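Local coordinates for N-acyl-D-glutamate deacylase (Bordetella bronchiseptica, PDB 3GIQ), which probably hydrolyses the amide bond of N-acyl-D-glutamate to release D-glutamate and a carboxylate, working at a zinc-containing active site in an amidohydrolase barrel, at residues 295-300 against 328-333; 289-294 against 341-346; 37-42 against 420-425; 62-67 against 85-90. All coordinates share one frame; numbering follows the deposited sequence.

The four contacts step from the barrel core to the surface. Contact 4 is fully buried and joins two parallel barrel strands through backbone hydrogen bonds, ending at a zinc-binding histidine. Contact 2 is partly buried and holds together an antiparallel sheet beside the bound phosphonamidate. Contact 1 adjoins it, their centres about 10 Å apart, and both touch that ligand; its charges and bridging water suit a surface contact, while its arginine turns away to grip the ligand. Contact 3, also at the surface, lies across the chain's centre from contacts 1 and 2, where a methyl group packs on the loop 420-422 that leads into a turn, without any hydrogen bond between the segments.

Contact 1. Residues 295-300 against 328-333; sequences RAETID and DKTTAA. With G01 (N-[(R)-hydroxy(methyl)phosphoryl]-D-glutamic acid), chain C.
Glu297 and Lys329 are joined through a single water that donates to Glu297 OE2 and accepts from Lys329 N, the latter at 3.0 Å. That N-H belongs to the first turn of helix 329-336, where no earlier carbonyl is available to receive it, so a solvent molecule held by a carboxylate is a natural partner. The ammonium of Lys329 turns elsewhere: its NZ forms a long salt bridge with Asp300 OD1, 3.8 Å away. Arg295, partway along the loop after strand 286-290, faces the opposite way. Its extended chain delivers the guanidinium edge-on, in plane, to the side-chain carboxylate of the bound D-glutamate phosphonamidate, with NH1 2.8 Å from ligand OE1 and NH2 2.7 Å from ligand OE2. Both bonds are nearly straight, a bidentate grip suited to recognising glutamate.

Farther out, carbon atoms pack against polar ones. The Lys329 chain bends at its third torsion (-67°), which lays CE 3.2 Å from Ala296 O and 3.6 Å from Glu297 OE2. The small methyl of Ala296 points at the helix and lies 3.7 Å from Thr330 N. Glu297 and Thr330 cross at about a right angle, CG against OG1. Helix 318-325 adjoins both sides of this seam, Leu318 touching Ala296 and Ala322 touching Lys329, while Tyr343 of strand 339-344 makes a cation-pi contact with Arg295.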
loop_
_atom_site.group_PDB
_atom_site.type_symbol
_atom_site.label_atom_id
_atom_site.label_comp_id
_atom_site.label_asym_id
_atom_site.label_seq_id
_atom_site.Cartn_x
_atom_site.Cartn_y
_atom_site.Cartn_z
ATOM N N ARG A 295 -5.702 -0.832 24.236
ATOM C CA ARG A 295 -4.819 0.321 24.073
ATOM C C ARG A 295 -5.371 1.599 24.700
ATOM O O ARG A 295 -4.675 2.609 24.768
ATOM C CB ARG A 295 -4.567 0.582 22.585
ATOM C CG ARG A 295 -3.799 -0.515 21.871
ATOM C CD ARG A 295 -3.575 -0.139 20.416
ATOM N NE ARG A 295 -2.729 -1.107 19.724
ATOM C CZ ARG A 295 -2.326 -0.976 18.465
ATOM N NH1 ARG A 295 -2.698 0.080 17.755
ATOM N NH2 ARG A 295 -1.530 -1.888 17.925
ATOM N N ALA A 296 -6.619 1.549 25.158
ATOM C CA ALA A 296 -7.278 2.716 25.744
ATOM C C ALA A 296 -6.545 3.399 26.894
ATOM O O ALA A 296 -6.636 4.616 27.048
ATOM C CB ALA A 296 -8.690 2.338 26.189
ATOM N N GLU A 297 -5.824 2.630 27.701
ATOM C CA GLU A 297 -5.117 3.210 28.838
ATOM C C GLU A 297 -3.615 3.396 28.634
ATOM O O GLU A 297 -2.923 3.871 29.535
ATOM C CB GLU A 297 -5.346 2.356 30.087
ATOM C CG GLU A 297 -6.788 2.324 30.592
ATOM C CD GLU A 297 -7.317 3.702 30.964
ATOM O OE1 GLU A 297 -6.559 4.493 31.568
ATOM O OE2 GLU A 297 -8.494 3.990 30.667
ATOM N N THR A 298 -3.109 3.036 27.460
ATOM C CA THR A 298 -1.681 3.164 27.195
ATOM C C THR A 298 -1.338 4.186 26.113
ATOM O O THR A 298 -0.190 4.615 25.999
ATOM C CB THR A 298 -1.079 1.805 26.792
ATOM O OG1 THR A 298 -1.733 1.326 25.612
ATOM C CG2 THR A 298 -1.265 0.790 27.913
ATOM N N ILE A 299 -2.331 4.573 25.321
ATOM C CA ILE A 299 -2.110 5.541 24.252
ATOM C C ILE A 299 -3.114 6.679 24.341
ATOM O O ILE A 299 -4.319 6.453 24.299
ATOM C CB ILE A 299 -2.248 4.883 22.861
ATOM C CG1 ILE A 299 -1.275 3.707 22.738
ATOM C CG2 ILE A 299 -1.975 5.913 21.769
ATOM C CD1 ILE A 299 -1.351 2.985 21.399
ATOM N N ASP A 300 -2.617 7.904 24.473
ATOM C CA ASP A 300 -3.503 9.058 24.545
ATOM C C ASP A 300 -3.860 9.526 23.138
ATOM O O ASP A 300 -3.200 9.162 22.162
ATOM C CB ASP A 300 -2.839 10.211 25.305
ATOM C CG ASP A 300 -2.664 9.915 26.785
ATOM O OD1 ASP A 300 -3.668 9.583 27.450
ATOM O OD2 ASP A 300 -1.525 10.023 27.281
ATOM N N ASP A 328 -14.982 4.684 31.905
ATOM C CA ASP A 328 -13.555 4.715 31.601
ATOM C C ASP A 328 -13.345 4.483 30.110
ATOM O O ASP A 328 -14.240 4.001 29.415
ATOM C CB ASP A 328 -12.786 3.681 32.441
ATOM C CG ASP A 328 -13.191 2.253 32.145
ATOM O OD1 ASP A 328 -12.807 1.358 32.927
ATOM O OD2 ASP A 328 -13.876 2.014 31.135
ATOM N N LYS A 329 -12.164 4.835 29.618
ATOM C CA LYS A 329 -11.860 4.698 28.201
ATOM C C LYS A 329 -11.954 3.283 27.643
ATOM O O LYS A 329 -12.348 3.099 26.492
ATOM C CB LYS A 329 -10.485 5.298 27.908
ATOM C CG LYS A 329 -10.453 6.808 28.079
ATOM C CD LYS A 329 -9.096 7.396 27.746
ATOM C CE LYS A 329 -8.049 6.961 28.753
ATOM N NZ LYS A 329 -6.727 7.574 28.455
ATOM N N THR A 330 -11.604 2.282 28.444
ATOM C CA THR A 330 -11.673 0.907 27.969
ATOM C C THR A 330 -13.126 0.524 27.718
ATOM O O THR A 330 -13.452 -0.093 26.702
ATOM C CB THR A 330 -11.050 -0.067 28.984
ATOM O OG1 THR A 330 -9.678 0.285 29.200
ATOM C CG2 THR A 330 -11.123 -1.493 28.465
ATOM N N THR A 331 -13.999 0.904 28.647
ATOM C CA THR A 331 -15.422 0.610 28.527
ATOM C C THR A 331 -16.012 1.317 27.309
ATOM O O THR A 331 -16.819 0.745 26.582
ATOM C CB THR A 331 -16.185 1.061 29.790
ATOM O OG1 THR A 331 -15.718 0.308 30.916
ATOM C CG2 THR A 331 -17.685 0.845 29.624
ATOM N N ALA A 332 -15.607 2.564 27.092
ATOM C CA ALA A 332 -16.106 3.334 25.957
ATOM C C ALA A 332 -15.696 2.673 24.642
ATOM O O ALA A 332 -16.485 2.608 23.698
ATOM C CB ALA A 332 -15.571 4.759 26.014
ATOM N N ALA A 333 -14.463 2.180 24.586
ATOM C CA ALA A 333 -13.960 1.528 23.377
ATOM C C ALA A 333 -14.763 0.262 23.076
ATOM O O ALA A 333 -15.044 -0.046 21.916
ATOM C CB ALA A 333 -12.474 1.188 23.539
HETATM C CD G01 C . -1.043 -0.582 14.723
HETATM C CG G01 C . -0.566 -0.492 13.274
HETATM C CB G01 C . -1.773 -0.471 12.326
HETATM C CA G01 C . -1.549 -0.338 10.795
HETATM C C G01 C . -0.866 1.019 10.507
HETATM C C6 G01 C . -4.758 -1.817 8.648
HETATM P P G01 C . -3.010 -1.748 9.004
HETATM O OPA G01 C . -2.266 -1.450 7.632
HETATM O OPB G01 C . -2.570 -3.045 9.573
HETATM N N G01 C . -2.781 -0.455 9.968
HETATM O O G01 C . -1.573 2.031 10.343
HETATM O OXT G01 C . 0.381 1.007 10.457
HETATM O OE1 G01 C . -1.509 0.462 15.234
HETATM O OE2 G01 C . -0.941 -1.693 15.272
HETATM O O HOH W 1 -10.032 5.778 31.526
#

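Contact 2. Residues 289-294 against 341-346; sequences TILIPE and AIYFAM. With G01 (N-[(R)-hydroxy(methyl)phosphoryl]-D-glutamic acid), chain C.
Tyr343 has CG anti to its carbonyl carbon (chi1 -54°), a torsion that sends the phenol across toward Thr289 and the chain beyond it, while Thr289 puts OG1 opposite its own N (chi1 -175°) and thereby turns CG2 to the tyrosine ring. The two residues belong to neighbouring strands of a three-stranded antiparallel sheet in which 339-344 is central, flanked by 286-290 and 303-307. Thr289 and Ala341 form a hydrogen-bonded antiparallel pair: Ala341 N donates to Thr289 O at 2.9 Å and Thr289 N to Ala341 O at 3.1 Å. The strand 286-290 ends at Ile290; Leu291 still bonds to the backbone of Ala339, and the Tyr343 hydroxyl adds a second tie.

Thr289 CG2 lies 3.8 Å from Tyr343 CE2, and Thr289 OG1 is hydrogen-bonded to Tyr190, itself a partner of the bound phosphonamidate. Leu291 CD1 rests 3.9 Å from Ala341 CB, a small methyl that admits the branched side chain, and Leu291 also packs on helix 329-336. The tyrosine ring has the ligand's OE1 obliquely near CD2, so it flanks the pocket for the glutamate side chain. A phenol suits this place because its hydroxyl can give and take at once: Tyr343 OH donates to Ile290 O at 2.7 Å, in the carbonyl plane on a lone pair, and accepts from Ile292 N at 2.8 Å.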
loop_
_atom_site.group_PDB
_atom_site.type_symbol
_atom_site.label_atom_id
_atom_site.label_comp_id
_atom_site.label_asym_id
_atom_site.label_seq_id
_atom_site.Cartn_x
_atom_site.Cartn_y
_atom_site.Cartn_z
ATOM N N THR A 289 -6.060 1.555 12.328
ATOM C CA THR A 289 -6.587 0.220 12.095
ATOM C C THR A 289 -7.841 0.086 12.950
ATOM O O THR A 289 -8.475 1.090 13.284
ATOM C CB THR A 289 -5.544 -0.865 12.478
ATOM O OG1 THR A 289 -6.048 -2.159 12.122
ATOM C CG2 THR A 289 -5.242 -0.829 13.971
ATOM N N ILE A 290 -8.207 -1.139 13.302
ATOM C CA ILE A 290 -9.388 -1.354 14.133
ATOM C C ILE A 290 -9.159 -0.776 15.533
ATOM O O ILE A 290 -8.014 -0.629 15.964
ATOM C CB ILE A 290 -9.708 -2.863 14.268
ATOM C CG1 ILE A 290 -8.500 -3.604 14.850
ATOM C CG2 ILE A 290 -10.075 -3.444 12.909
ATOM C CD1 ILE A 290 -8.757 -5.069 15.149
ATOM N N LEU A 291 -10.241 -0.432 16.231
ATOM C CA LEU A 291 -10.128 0.091 17.588
ATOM C C LEU A 291 -9.824 -1.092 18.499
ATOM O O LEU A 291 -10.543 -2.093 18.495
ATOM C CB LEU A 291 -11.434 0.771 18.034
ATOM C CG LEU A 291 -11.501 1.228 19.502
ATOM C CD1 LEU A 291 -10.381 2.222 19.795
ATOM C CD2 LEU A 291 -12.861 1.866 19.784
ATOM N N ILE A 292 -8.747 -0.971 19.268
ATOM C CA ILE A 292 -8.311 -2.021 20.183
ATOM C C ILE A 292 -8.440 -1.504 21.614
ATOM O O ILE A 292 -7.619 -0.715 22.070
ATOM C CB ILE A 292 -6.843 -2.397 19.894
ATOM C CG1 ILE A 292 -6.719 -2.903 18.453
ATOM C CG2 ILE A 292 -6.363 -3.451 20.886
ATOM C CD1 ILE A 292 -5.284 -3.016 17.953
ATOM N N PRO A 293 -9.480 -1.947 22.341
ATOM C CA PRO A 293 -9.724 -1.523 23.723
ATOM C C PRO A 293 -8.524 -1.634 24.658
ATOM O O PRO A 293 -8.356 -0.808 25.553
ATOM C CB PRO A 293 -10.879 -2.424 24.159
ATOM C CG PRO A 293 -11.629 -2.633 22.887
ATOM C CD PRO A 293 -10.513 -2.902 21.904
ATOM N N GLU A 294 -7.698 -2.653 24.451
ATOM C CA GLU A 294 -6.520 -2.869 25.286
ATOM C C GLU A 294 -5.542 -1.698 25.232
ATOM O O GLU A 294 -4.656 -1.584 26.079
ATOM C CB GLU A 294 -5.790 -4.148 24.859
ATOM C CG GLU A 294 -6.568 -5.444 25.060
ATOM C CD GLU A 294 -7.825 -5.520 24.215
ATOM O OE1 GLU A 294 -7.753 -5.209 23.008
ATOM O OE2 GLU A 294 -8.884 -5.900 24.759
ATOM N N ALA A 341 -9.721 3.315 14.565
ATOM C CA ALA A 341 -9.097 4.461 15.209
ATOM C C ALA A 341 -7.722 4.809 14.664
ATOM O O ALA A 341 -7.134 4.063 13.874
ATOM C CB ALA A 341 -8.994 4.214 16.703
ATOM N N ILE A 342 -7.225 5.960 15.105
ATOM C CA ILE A 342 -5.899 6.448 14.740
ATOM C C ILE A 342 -5.116 6.472 16.051
ATOM O O ILE A 342 -5.632 6.912 17.081
ATOM C CB ILE A 342 -5.961 7.874 14.151
ATOM C CG1 ILE A 342 -6.643 7.837 12.784
ATOM C CG2 ILE A 342 -4.556 8.465 14.058
ATOM C CD1 ILE A 342 -7.000 9.211 12.240
ATOM N N TYR A 343 -3.877 5.990 16.008
ATOM C CA TYR A 343 -3.024 5.918 17.189
ATOM C C TYR A 343 -1.742 6.722 16.984
ATOM O O TYR A 343 -0.914 6.362 16.155
ATOM C CB TYR A 343 -2.661 4.452 17.457
ATOM C CG TYR A 343 -3.855 3.520 17.577
ATOM C CD1 TYR A 343 -4.522 3.363 18.791
ATOM C CD2 TYR A 343 -4.305 2.781 16.477
ATOM C CE1 TYR A 343 -5.604 2.488 18.917
ATOM C CE2 TYR A 343 -5.393 1.900 16.590
ATOM C CZ TYR A 343 -6.031 1.759 17.816
ATOM O OH TYR A 343 -7.076 0.874 17.956
ATOM N N PHE A 344 -1.580 7.804 17.741
ATOM C CA PHE A 344 -0.386 8.640 17.636
ATOM C C PHE A 344 0.653 8.059 18.590
ATOM O O PHE A 344 0.716 8.428 19.766
ATOM C CB PHE A 344 -0.749 10.080 18.007
ATOM C CG PHE A 344 -1.812 10.669 17.118
ATOM C CD1 PHE A 344 -1.502 11.096 15.828
ATOM C CD2 PHE A 344 -3.134 10.745 17.546
ATOM C CE1 PHE A 344 -2.489 11.587 14.981
ATOM C CE2 PHE A 344 -4.134 11.237 16.698
ATOM C CZ PHE A 344 -3.807 11.656 15.416
ATOM N N ALA A 345 1.477 7.148 18.075
ATOM C CA ALA A 345 2.458 6.476 18.913
ATOM C C ALA A 345 3.861 6.334 18.338
ATOM O O ALA A 345 4.681 5.601 18.891
ATOM C CB ALA A 345 1.924 5.097 19.292
ATOM N N MET A 346 4.147 7.018 17.239
ATOM C CA MET A 346 5.478 6.928 16.651
ATOM C C MET A 346 6.244 8.248 16.715
ATOM O O MET A 346 5.663 9.309 16.955
ATOM C CB MET A 346 5.393 6.459 15.196
ATOM C CG MET A 346 4.863 5.041 15.021
ATOM S SD MET A 346 3.083 4.962 14.728
ATOM C CE MET A 346 3.031 5.274 12.964
HETATM C CD G01 C . -1.043 -0.582 14.723
HETATM C CG G01 C . -0.566 -0.492 13.274
HETATM C CB G01 C . -1.773 -0.471 12.326
HETATM C CA G01 C . -1.549 -0.338 10.795
HETATM C C G01 C . -0.866 1.019 10.507
HETATM C C6 G01 C . -4.758 -1.817 8.648
HETATM P P G01 C . -3.010 -1.748 9.004
HETATM O OPA G01 C . -2.266 -1.450 7.632
HETATM O OPB G01 C . -2.570 -3.045 9.573
HETATM N N G01 C . -2.781 -0.455 9.968
HETATM O O G01 C . -1.573 2.031 10.343
HETATM O OXT G01 C . 0.381 1.007 10.457
HETATM O OE1 G01 C . -1.509 0.462 15.234
HETATM O OE2 G01 C . -0.941 -1.693 15.272
#

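Contact 3. Residues 37-42 against 420-425; sequences AAIGEL and LQPGAW
Ile39 provides nearly all the close packing against residues 420-425. With CG1 anti to the carbonyl carbon (chi1 -63°) and the chain extended beyond it, the terminal methyl CD1 reaches the backbone of the opposing loop, 3.5 Å from Leu420 O and 4.0 Å from Gln421 CA. The same methyl lies 4.4 Å from Leu420 CB and 4.3 Å from Pro422 CD, so one carbon is shared among three consecutive residues. An isoleucine fits well, its apolar long branch reaching a carbonyl and a proline ring at a partly exposed spot. Leu420 is buried, and Ile16 touches both it and Ile39.

The outer side is much looser. Ala37 O comes no nearer than 4.4 Å to Pro422 CB, the alanine methyls at 37 and 38 point away, and the side chain of exposed Gln421 sets off away from the strand. No hydrogen bond links the two segments; just alongside, Gly423 bonds to the backbone of Ile36 and its carbonyl takes Arg35.

Ala37 and Ala38 together face Gly30 in a classic beta bulge, and Gln421 to Ala424 make a type II turn, with Pro422 and then Gly423, at positive phi, in its middle. The arrangement is that of a strand at the edge of a four-stranded mixed sheet meeting a turn that leads toward strand 428-431, in the small beta domain that accompanies the barrel in many amidohydrolases.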
loop_
_atom_site.group_PDB
_atom_site.type_symbol
_atom_site.label_atom_id
_atom_site.label_comp_id
_atom_site.label_asym_id
_atom_site.label_seq_id
_atom_site.Cartn_x
_atom_site.Cartn_y
_atom_site.Cartn_z
ATOM N N ALA A 37 6.490 5.597 -26.476
ATOM C CA ALA A 37 7.042 5.400 -27.813
ATOM C C ALA A 37 8.421 6.014 -27.993
ATOM O O ALA A 37 9.257 5.473 -28.717
ATOM C CB ALA A 37 6.082 5.969 -28.857
ATOM N N ALA A 38 8.663 7.146 -27.342
ATOM C CA ALA A 38 9.953 7.806 -27.466
ATOM C C ALA A 38 10.155 8.897 -26.426
ATOM O O ALA A 38 9.199 9.409 -25.845
ATOM C CB ALA A 38 10.099 8.396 -28.865
ATOM N N ILE A 39 11.419 9.237 -26.201
ATOM C CA ILE A 39 11.796 10.275 -25.257
ATOM C C ILE A 39 12.872 11.126 -25.920
ATOM O O ILE A 39 13.895 10.608 -26.371
ATOM C CB ILE A 39 12.353 9.673 -23.949
ATOM C CG1 ILE A 39 11.268 8.847 -23.256
ATOM C CG2 ILE A 39 12.845 10.786 -23.028
ATOM C CD1 ILE A 39 11.737 8.149 -21.996
ATOM N N GLY A 40 12.630 12.429 -25.989
ATOM C CA GLY A 40 13.584 13.335 -26.605
ATOM C C GLY A 40 12.897 14.611 -27.053
ATOM O O GLY A 40 12.086 15.170 -26.316
ATOM N N GLU A 41 13.216 15.074 -28.258
ATOM C CA GLU A 41 12.609 16.289 -28.793
ATOM C C GLU A 41 11.380 15.930 -29.622
ATOM O O GLU A 41 11.498 15.336 -30.693
ATOM C CB GLU A 41 13.620 17.050 -29.656
ATOM C CG GLU A 41 13.068 18.324 -30.290
ATOM C CD GLU A 41 12.498 19.291 -29.265
ATOM O OE1 GLU A 41 13.224 19.643 -28.308
ATOM O OE2 GLU A 41 11.326 19.703 -29.420
ATOM N N LEU A 42 10.203 16.296 -29.127
ATOM C CA LEU A 42 8.957 15.991 -29.822
ATOM C C LEU A 42 8.100 17.233 -30.046
ATOM O O LEU A 42 6.895 17.131 -30.273
ATOM C CB LEU A 42 8.156 14.960 -29.022
ATOM C CG LEU A 42 8.905 13.680 -28.639
ATOM C CD1 LEU A 42 8.003 12.787 -27.792
ATOM C CD2 LEU A 42 9.358 12.954 -29.898
ATOM N N LEU A 420 10.433 5.426 -16.890
ATOM C CA LEU A 420 10.126 6.123 -18.125
ATOM C C LEU A 420 11.215 5.756 -19.127
ATOM O O LEU A 420 12.303 6.330 -19.119
ATOM C CB LEU A 420 10.099 7.640 -17.902
ATOM C CG LEU A 420 8.982 8.171 -16.999
ATOM C CD1 LEU A 420 9.019 9.695 -16.984
ATOM C CD2 LEU A 420 7.626 7.686 -17.501
ATOM N N GLN A 421 10.919 4.768 -19.965
ATOM C CA GLN A 421 11.843 4.302 -20.994
ATOM C C GLN A 421 10.993 3.784 -22.146
ATOM O O GLN A 421 9.867 3.338 -21.941
ATOM C CB GLN A 421 12.739 3.180 -20.457
ATOM C CG GLN A 421 11.985 1.973 -19.912
ATOM C CD GLN A 421 12.909 0.869 -19.409
ATOM O OE1 GLN A 421 13.951 1.138 -18.800
ATOM N NE2 GLN A 421 12.519 -0.383 -19.647
ATOM N N PRO A 422 11.514 3.852 -23.378
ATOM C CA PRO A 422 10.743 3.372 -24.527
ATOM C C PRO A 422 10.297 1.921 -24.342
ATOM O O PRO A 422 11.075 1.078 -23.898
ATOM C CB PRO A 422 11.724 3.533 -25.687
ATOM C CG PRO A 422 12.551 4.723 -25.262
ATOM C CD PRO A 422 12.807 4.415 -23.806
ATOM N N GLY A 423 9.041 1.641 -24.672
ATOM C CA GLY A 423 8.531 0.286 -24.548
ATOM C C GLY A 423 7.765 0.007 -23.266
ATOM O O GLY A 423 6.946 -0.911 -23.217
ATOM N N ALA A 424 8.029 0.787 -22.224
ATOM C CA ALA A 424 7.340 0.594 -20.948
ATOM C C ALA A 424 5.925 1.158 -21.017
ATOM O O ALA A 424 5.634 2.018 -21.849
ATOM C CB ALA A 424 8.116 1.272 -19.827
ATOM N N TRP A 425 5.043 0.669 -20.149
ATOM C CA TRP A 425 3.675 1.169 -20.126
ATOM C C TRP A 425 3.703 2.641 -19.747
ATOM O O TRP A 425 4.485 3.054 -18.891
ATOM C CB TRP A 425 2.832 0.387 -19.119
ATOM C CG TRP A 425 2.511 -0.994 -19.583
ATOM C CD1 TRP A 425 3.103 -2.157 -19.183
ATOM C CD2 TRP A 425 1.547 -1.352 -20.576
ATOM N NE1 TRP A 425 2.563 -3.224 -19.868
ATOM C CE2 TRP A 425 1.606 -2.757 -20.731
ATOM C CE3 TRP A 425 0.637 -0.623 -21.354
ATOM C CZ2 TRP A 425 0.788 -3.446 -21.631
ATOM C CZ3 TRP A 425 -0.177 -1.310 -22.251
ATOM C CH2 TRP A 425 -0.093 -2.708 -22.381
#

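Contact 4. Residues 62-67 against 85-90; sequences FIDVHG and QGITTV. With ZN (zinc ion), chain E.
Asp64 crosses Ile87 of the neighbouring strand obliquely and can be traced outward atom by atom. Its CB meets both Ile87 CG2 and Thr89 O, each at 3.8 Å; CG, anti to the backbone N (chi1 -173°), comes near Ile87 CD1; and OD2 stays 3.9 Å from that methyl while reaching Ser364 in a hydrogen bond and Lys82 in a salt bridge. OD1 accepts from His66 N at 3.2 Å, met from above the carboxylate plane, which closes an Asx turn. A buried aspartate is thus well supplied with donors, and the lysine probably favours its charged form.

The backbones run parallel. Phe62 N donates to Gly86 O at 3.0 Å and Asp64 N to Thr89 O at 2.8 Å; between them Phe62 O takes Thr88 N at 2.9 Å and, weakly, Thr89 N, where a beta bulge shifts the register by one. Gly86, with positive phi, is the C-prime residue of a Schellman motif, and the Phe62 ring packs beside it with an edge on Gln85 O. Ile63 and Thr89 lie side by side on the other face.

Beyond the Asx turn, His66 NE2 binds zinc at 2.1 Å. His68 and Cys95 also bind zinc, so 66-68 form the His-X-His motif that follows the first barrel strand in amidohydrolases, and the paired strands 57-64 and 87-92 are part of the TIM-barrel wall that carries the metal site.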
loop_
_atom_site.group_PDB
_atom_site.type_symbol
_atom_site.label_atom_id
_atom_site.label_comp_id
_atom_site.label_asym_id
_atom_site.label_seq_id
_atom_site.Cartn_x
_atom_site.Cartn_y
_atom_site.Cartn_z
ATOM N N PHE A 62 3.257 6.812 -9.677
ATOM C CA PHE A 62 3.667 6.209 -8.417
ATOM C C PHE A 62 2.984 4.878 -8.141
ATOM O O PHE A 62 1.818 4.677 -8.481
ATOM C CB PHE A 62 3.419 7.184 -7.263
ATOM C CG PHE A 62 4.028 8.542 -7.481
ATOM C CD1 PHE A 62 5.260 8.670 -8.117
ATOM C CD2 PHE A 62 3.371 9.694 -7.053
ATOM C CE1 PHE A 62 5.831 9.930 -8.330
ATOM C CE2 PHE A 62 3.933 10.954 -7.259
ATOM C CZ PHE A 62 5.164 11.071 -7.900
ATOM N N ILE A 63 3.727 3.966 -7.526
ATOM C CA ILE A 63 3.200 2.646 -7.204
ATOM C C ILE A 63 2.999 2.528 -5.698
ATOM O O ILE A 63 3.963 2.509 -4.929
ATOM C CB ILE A 63 4.161 1.538 -7.702
ATOM C CG1 ILE A 63 4.385 1.701 -9.213
ATOM C CG2 ILE A 63 3.580 0.160 -7.394
ATOM C CD1 ILE A 63 5.283 0.642 -9.844
ATOM N N ASP A 64 1.734 2.467 -5.288
ATOM C CA ASP A 64 1.369 2.357 -3.879
ATOM C C ASP A 64 1.433 0.886 -3.482
ATOM O O ASP A 64 0.508 0.117 -3.749
ATOM C CB ASP A 64 -0.042 2.912 -3.668
ATOM C CG ASP A 64 -0.424 2.993 -2.205
ATOM O OD1 ASP A 64 0.395 2.586 -1.353
ATOM O OD2 ASP A 64 -1.547 3.462 -1.911
ATOM N N VAL A 65 2.527 0.500 -2.835
ATOM C CA VAL A 65 2.721 -0.888 -2.451
ATOM C C VAL A 65 1.920 -1.359 -1.249
ATOM O O VAL A 65 1.919 -2.550 -0.939
ATOM C CB VAL A 65 4.214 -1.194 -2.199
ATOM C CG1 VAL A 65 5.020 -0.870 -3.454
ATOM C CG2 VAL A 65 4.726 -0.397 -1.003
ATOM N N HIS A 66 1.246 -0.443 -0.562
ATOM C CA HIS A 66 0.454 -0.858 0.584
ATOM C C HIS A 66 -0.964 -0.322 0.534
ATOM O O HIS A 66 -1.321 0.608 1.262
ATOM C CB HIS A 66 1.105 -0.436 1.902
ATOM C CG HIS A 66 0.605 -1.214 3.079
ATOM N ND1 HIS A 66 1.263 -2.321 3.573
ATOM C CD2 HIS A 66 -0.532 -1.098 3.805
ATOM C CE1 HIS A 66 0.552 -2.853 4.551
ATOM N NE2 HIS A 66 -0.543 -2.130 4.712
ATOM N N GLY A 67 -1.777 -0.918 -0.331
ATOM C CA GLY A 67 -3.156 -0.494 -0.441
ATOM C C GLY A 67 -4.121 -1.480 0.197
ATOM O O GLY A 67 -3.800 -2.657 0.385
ATOM N N GLN A 85 -2.979 12.038 -6.062
ATOM C CA GLN A 85 -1.656 12.127 -5.457
ATOM C C GLN A 85 -0.601 11.462 -6.339
ATOM O O GLN A 85 0.503 11.155 -5.890
ATOM C CB GLN A 85 -1.637 11.554 -4.027
ATOM C CG GLN A 85 -2.025 10.092 -3.848
ATOM C CD GLN A 85 -1.893 9.660 -2.394
ATOM O OE1 GLN A 85 -0.807 9.726 -1.816
ATOM N NE2 GLN A 85 -3.000 9.231 -1.792
ATOM N N GLY A 86 -0.962 11.246 -7.604
ATOM C CA GLY A 86 -0.030 10.679 -8.567
ATOM C C GLY A 86 0.127 9.174 -8.660
ATOM O O GLY A 86 0.999 8.692 -9.380
ATOM N N ILE A 87 -0.718 8.425 -7.961
ATOM C CA ILE A 87 -0.632 6.968 -7.973
ATOM C C ILE A 87 -1.294 6.355 -9.209
ATOM O O ILE A 87 -2.442 6.668 -9.533
ATOM C CB ILE A 87 -1.281 6.385 -6.698
ATOM C CG1 ILE A 87 -0.553 6.929 -5.464
ATOM C CG2 ILE A 87 -1.231 4.860 -6.726
ATOM C CD1 ILE A 87 -1.240 6.598 -4.141
ATOM N N THR A 88 -0.562 5.471 -9.886
ATOM C CA THR A 88 -1.059 4.814 -11.092
ATOM C C THR A 88 -1.179 3.302 -10.935
ATOM O O THR A 88 -1.773 2.631 -11.778
ATOM C CB THR A 88 -0.148 5.113 -12.300
ATOM O OG1 THR A 88 1.203 4.752 -11.985
ATOM C CG2 THR A 88 -0.203 6.597 -12.651
ATOM N N THR A 89 -0.606 2.770 -9.861
ATOM C CA THR A 89 -0.667 1.340 -9.581
ATOM C C THR A 89 -0.774 1.129 -8.082
ATOM O O THR A 89 -0.134 1.832 -7.304
ATOM C CB THR A 89 0.600 0.589 -10.061
ATOM O OG1 THR A 89 0.699 0.662 -11.488
ATOM C CG2 THR A 89 0.537 -0.882 -9.638
ATOM N N VAL A 90 -1.592 0.167 -7.675
ATOM C CA VAL A 90 -1.726 -0.126 -6.257
ATOM C C VAL A 90 -1.666 -1.625 -6.017
ATOM O O VAL A 90 -2.188 -2.411 -6.807
ATOM C CB VAL A 90 -3.054 0.427 -5.682
ATOM C CG1 VAL A 90 -4.246 -0.194 -6.406
ATOM C CG2 VAL A 90 -3.125 0.140 -4.186
HETATM ZN ZN ZN E . -2.222 -2.491 5.932
#